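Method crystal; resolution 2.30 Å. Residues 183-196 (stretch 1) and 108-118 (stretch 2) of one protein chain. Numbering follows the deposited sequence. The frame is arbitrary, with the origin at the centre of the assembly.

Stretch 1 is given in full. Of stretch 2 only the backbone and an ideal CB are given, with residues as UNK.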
# COMPACT_ATOMS: atom_id res chain seq x y z
N LYS A 183 16.36 3.56 -9.18
CA LYS A 183 15.24 2.73 -9.61
C LYS A 183 14.03 2.83 -8.68
O LYS A 183 12.89 2.74 -9.14
CB LYS A 183 15.69 1.28 -9.74
CG LYS A 183 16.91 1.12 -10.64
CD LYS A 183 17.27 -0.34 -10.84
CE LYS A 183 18.35 -0.75 -9.86
NZ LYS A 183 18.66 -2.19 -9.99
N LEU A 184 14.27 3.04 -7.38
CA LEU A 184 13.16 3.27 -6.44
C LEU A 184 12.43 4.55 -6.80
O LEU A 184 11.19 4.60 -6.78
CB LEU A 184 13.65 3.36 -4.99
CG LEU A 184 12.56 3.86 -4.02
CD1 LEU A 184 11.46 2.83 -3.85
CD2 LEU A 184 13.13 4.26 -2.67
N ALA A 185 13.21 5.57 -7.16
CA ALA A 185 12.65 6.84 -7.59
C ALA A 185 11.77 6.66 -8.82
O ALA A 185 10.64 7.16 -8.87
CB ALA A 185 13.77 7.83 -7.89
N ASN A 186 12.25 5.88 -9.79
CA ASN A 186 11.47 5.66 -11.01
C ASN A 186 10.23 4.77 -10.83
O ASN A 186 9.22 4.94 -11.54
CB ASN A 186 12.37 5.07 -12.09
CG ASN A 186 13.39 6.06 -12.61
OD1 ASN A 186 13.08 7.25 -12.78
ND2 ASN A 186 14.61 5.59 -12.82
N THR A 187 10.31 3.80 -9.93
CA THR A 187 9.18 2.92 -9.66
C THR A 187 8.08 3.70 -8.94
O THR A 187 6.90 3.60 -9.32
CB THR A 187 9.62 1.69 -8.84
OG1 THR A 187 10.73 1.07 -9.49
CG2 THR A 187 8.48 0.67 -8.74
N MET A 188 8.46 4.51 -7.95
CA MET A 188 7.52 5.43 -7.32
C MET A 188 6.87 6.34 -8.37
O MET A 188 5.66 6.57 -8.34
CB MET A 188 8.21 6.27 -6.23
CG MET A 188 8.40 5.53 -4.90
SD MET A 188 6.79 5.07 -4.18
CE MET A 188 6.10 6.67 -3.78
N ARG A 189 7.70 6.85 -9.29
CA ARG A 189 7.21 7.72 -10.36
C ARG A 189 6.13 7.04 -11.18
O ARG A 189 5.09 7.63 -11.48
CB ARG A 189 8.36 8.16 -11.25
CG ARG A 189 7.95 9.06 -12.41
CD ARG A 189 9.19 9.75 -12.93
NE ARG A 189 8.92 10.71 -13.99
CZ ARG A 189 9.85 11.49 -14.53
NH1 ARG A 189 11.11 11.40 -14.10
NH2 ARG A 189 9.54 12.35 -15.48
N LEU A 190 6.37 5.77 -11.51
CA LEU A 190 5.38 4.97 -12.25
C LEU A 190 4.08 4.71 -11.46
O LEU A 190 2.98 4.67 -12.02
CB LEU A 190 6.02 3.64 -12.68
CG LEU A 190 5.18 2.66 -13.48
CD1 LEU A 190 4.76 3.25 -14.81
CD2 LEU A 190 5.95 1.36 -13.68
N ARG A 191 4.23 4.47 -10.16
CA ARG A 191 3.08 4.28 -9.28
C ARG A 191 2.20 5.54 -9.29
O ARG A 191 0.97 5.47 -9.41
CB ARG A 191 3.55 3.94 -7.85
CG ARG A 191 2.45 3.98 -6.81
CD ARG A 191 3.00 3.96 -5.40
NE ARG A 191 3.38 2.62 -4.98
CZ ARG A 191 3.73 2.31 -3.74
NH1 ARG A 191 3.73 3.26 -2.81
NH2 ARG A 191 4.05 1.05 -3.45
N LEU A 192 2.84 6.69 -9.16
CA LEU A 192 2.12 7.97 -9.20
C LEU A 192 1.52 8.21 -10.60
O LEU A 192 0.39 8.70 -10.73
CB LEU A 192 3.05 9.11 -8.77
CG LEU A 192 3.55 8.90 -7.33
CD1 LEU A 192 4.74 9.76 -7.00
CD2 LEU A 192 2.46 9.14 -6.31
N ALA A 193 2.26 7.84 -11.64
CA ALA A 193 1.76 8.02 -12.99
C ALA A 193 0.50 7.24 -13.21
O ALA A 193 -0.48 7.77 -13.73
CB ALA A 193 2.81 7.60 -14.03
N MET A 194 0.51 5.97 -12.81
CA MET A 194 -0.70 5.16 -13.00
C MET A 194 -1.82 5.69 -12.13
O MET A 194 -3.00 5.66 -12.53
CB MET A 194 -0.43 3.68 -12.72
CG MET A 194 0.53 3.05 -13.75
SD MET A 194 0.11 3.31 -15.51
CE MET A 194 1.01 4.77 -15.85
N ARG A 195 -1.48 6.23 -10.96
CA ARG A 195 -2.56 6.65 -10.07
C ARG A 195 -3.38 7.81 -10.68
O ARG A 195 -4.56 7.94 -10.38
CB ARG A 195 -2.02 7.02 -8.69
CG ARG A 195 -3.12 7.08 -7.63
CD ARG A 195 -2.63 6.50 -6.31
NE ARG A 195 -2.36 5.07 -6.41
CZ ARG A 195 -1.46 4.45 -5.66
NH1 ARG A 195 -0.79 5.14 -4.75
NH2 ARG A 195 -1.25 3.14 -5.80
N ILE A 196 -2.78 8.63 -11.53
CA ILE A 196 -3.54 9.69 -12.19
C ILE A 196 -3.98 9.38 -13.62
O ILE A 196 -4.22 10.29 -14.41
CB ILE A 196 -2.77 11.03 -12.21
CG1 ILE A 196 -1.43 10.86 -12.93
CG2 ILE A 196 -2.60 11.56 -10.79
CD1 ILE A 196 -0.68 12.15 -13.12
N UNK A 108 10.80 11.92 0.90
CA UNK A 108 9.74 12.85 1.23
C UNK A 108 8.51 12.55 0.40
O UNK A 108 7.38 12.70 0.87
CB UNK A 108 10.20 14.29 1.01
N UNK A 109 8.73 12.03 -0.82
CA UNK A 109 7.58 11.70 -1.66
C UNK A 109 6.87 10.48 -1.05
O UNK A 109 5.66 10.49 -0.87
CB UNK A 109 8.01 11.42 -3.10
N UNK A 110 7.63 9.46 -0.67
CA UNK A 110 7.05 8.26 -0.10
C UNK A 110 6.27 8.55 1.18
O UNK A 110 5.16 8.05 1.37
CB UNK A 110 8.15 7.23 0.18
N UNK A 111 6.85 9.38 2.05
CA UNK A 111 6.15 9.84 3.24
C UNK A 111 4.81 10.52 2.87
O UNK A 111 3.77 10.17 3.41
CB UNK A 111 7.04 10.80 4.03
N UNK A 112 4.83 11.46 1.92
CA UNK A 112 3.67 12.34 1.70
C UNK A 112 2.59 11.71 0.80
O UNK A 112 1.39 12.02 0.92
CB UNK A 112 4.14 13.66 1.08
N UNK A 113 3.04 10.84 -0.10
CA UNK A 113 2.16 10.15 -1.03
C UNK A 113 1.02 9.37 -0.33
O UNK A 113 -0.13 9.42 -0.76
CB UNK A 113 2.99 9.19 -1.89
N UNK A 114 1.36 8.62 0.71
CA UNK A 114 0.31 7.93 1.45
C UNK A 114 -0.68 8.99 1.99
O UNK A 114 -1.92 8.87 1.81
CB UNK A 114 0.90 7.09 2.58
N UNK A 115 -0.13 10.07 2.54
CA UNK A 115 -0.92 11.12 3.18
C UNK A 115 -2.00 11.69 2.25
O UNK A 115 -3.20 11.61 2.56
CB UNK A 115 0.00 12.25 3.65
N UNK A 116 -1.58 12.23 1.10
CA UNK A 116 -2.53 12.87 0.19
C UNK A 116 -3.49 11.78 -0.32
O UNK A 116 -4.72 11.98 -0.36
CB UNK A 116 -1.81 13.57 -0.97
N UNK A 117 -2.95 10.59 -0.57
CA UNK A 117 -3.78 9.54 -1.15
C UNK A 117 -4.93 9.18 -0.19
O UNK A 117 -6.02 8.78 -0.63
CB UNK A 117 -2.93 8.30 -1.46
N UNK A 118 -4.68 9.35 1.11
CA UNK A 118 -5.73 9.03 2.08
C UNK A 118 -6.63 10.28 2.34
O UNK A 118 -7.85 10.13 2.49
CB UNK A 118 -5.10 8.54 3.39

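Two helices run side by side, their N-to-C directions 21° apart and their axes 11.3 Å apart at closest approach, which leaves room for side chains of moderate size between them. Stretch 1 offers an apolar row, L184, M188 and L192, and two guanidinium groups, those of R191 and R195.

Position 108 has nothing of stretch 1 near its CB, so this contact sets no rule there; it is K108.

At position 109 the CA-to-CB bond points toward stretch 1, and the ideal CB lies 5.2 Å from M188 CE and 5.4 Å from L192 CD1. A gap that size between two apolar ends suits valine, isoleucine or leucine. The residue is V109, chi1 t, whose CG1 packs 3.9 Å from L192 CD1 and 4.4 Å from M188 CE.

Position 110 points sideways, with its CB 4.5 Å from M188 CE, while L184 lies further off. A long, flexible apolar chain could reach both; leucine or methionine would suit. M110 does so: CG lies 3.8 Å from M188 CE, and SD reaches 3.7 Å from L184 CD2.

Positions 111 and 112 are out of reach and unconstrained by stretch 1; they are V111 and A112.

Position 113 is the most demanding. Its CB points toward stretch 1, 4.4 Å from M188 CE and 4.5 Å from L192 CD2, and beyond them lie both arginines. The stem should be aliphatic and the tip polar, with an acceptor for a guanidinium; glutamine or glutamate would suit. Q113 fills a hole formed by M188, R191, L192 and R195. Its CG packs 3.6 Å from L192 CD2, and OE1 accepts a hydrogen bond from R191 NH1 at 3.1 Å, near the guanidinium plane. NE2 lies 3.5 Å from R195 NH1, but both are donors and no bond forms.

Position 114 points sideways, with no stretch 1 atom near its CB, so many residues would do. R114 turns back on its own helix, NH2 donating to V111 O at 3.3 Å. Positions 115 and 116, L115 and T116, are out of reach.

Position 117 points toward stretch 1, its CB 5.0 Å from R195 NH1. That calls for an acceptor, preferably charged: aspartate fits the distance, and asparagine could offer an oxygen. D117 forms a salt bridge, OD2 accepting from R195 NH1 at 2.9 Å. The same OD2 accepts from Q113 NE2 at 3.0 Å, so one carboxylate oxygen serves both nearby donors.

Position 118 is out of reach again, and I118 takes no part.

Stretch 2 108-118: KVMVAQRLTDI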
# COMPACT_ATOMS: atom_id res chain seq x y z
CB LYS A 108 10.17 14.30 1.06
CG LYS A 108 9.01 15.29 1.16
CD LYS A 108 9.39 16.57 1.89
CE LYS A 108 9.88 17.63 0.94
NZ LYS A 108 9.04 17.78 -0.27
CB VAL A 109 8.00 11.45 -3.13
CG1 VAL A 109 6.80 10.98 -3.95
CG2 VAL A 109 8.60 12.73 -3.74
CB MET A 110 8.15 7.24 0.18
CG MET A 110 8.78 6.66 -1.08
SD MET A 110 10.21 5.59 -0.73
CE MET A 110 9.38 4.10 -0.20
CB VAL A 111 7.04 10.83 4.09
CG1 VAL A 111 6.21 11.56 5.17
CG2 VAL A 111 8.28 10.13 4.71
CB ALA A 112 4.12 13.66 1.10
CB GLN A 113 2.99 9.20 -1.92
CG GLN A 113 2.17 8.28 -2.78
CD GLN A 113 2.17 6.85 -2.26
OE1 GLN A 113 3.24 6.23 -2.11
NE2 GLN A 113 0.97 6.30 -1.97
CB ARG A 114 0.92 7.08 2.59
CG ARG A 114 1.84 5.91 2.07
CD ARG A 114 2.93 5.51 3.07
NE ARG A 114 3.40 6.68 3.82
CZ ARG A 114 3.85 6.65 5.07
NH1 ARG A 114 3.95 5.51 5.73
NH2 ARG A 114 4.21 7.79 5.66
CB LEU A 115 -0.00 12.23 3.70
CG LEU A 115 -0.60 13.23 4.69
CD1 LEU A 115 -1.13 12.53 5.93
CD2 LEU A 115 0.45 14.23 5.10
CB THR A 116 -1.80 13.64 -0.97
OG1 THR A 116 -2.76 14.25 -1.84
CG2 THR A 116 -0.81 12.74 -1.77
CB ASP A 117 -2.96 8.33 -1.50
CG ASP A 117 -2.25 8.47 -2.83
OD1 ASP A 117 -2.48 9.49 -3.51
OD2 ASP A 117 -1.47 7.54 -3.18
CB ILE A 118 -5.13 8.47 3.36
CG1 ILE A 118 -4.75 7.00 3.17
CG2 ILE A 118 -6.12 8.54 4.52
CD1 ILE A 118 -5.97 6.08 3.06
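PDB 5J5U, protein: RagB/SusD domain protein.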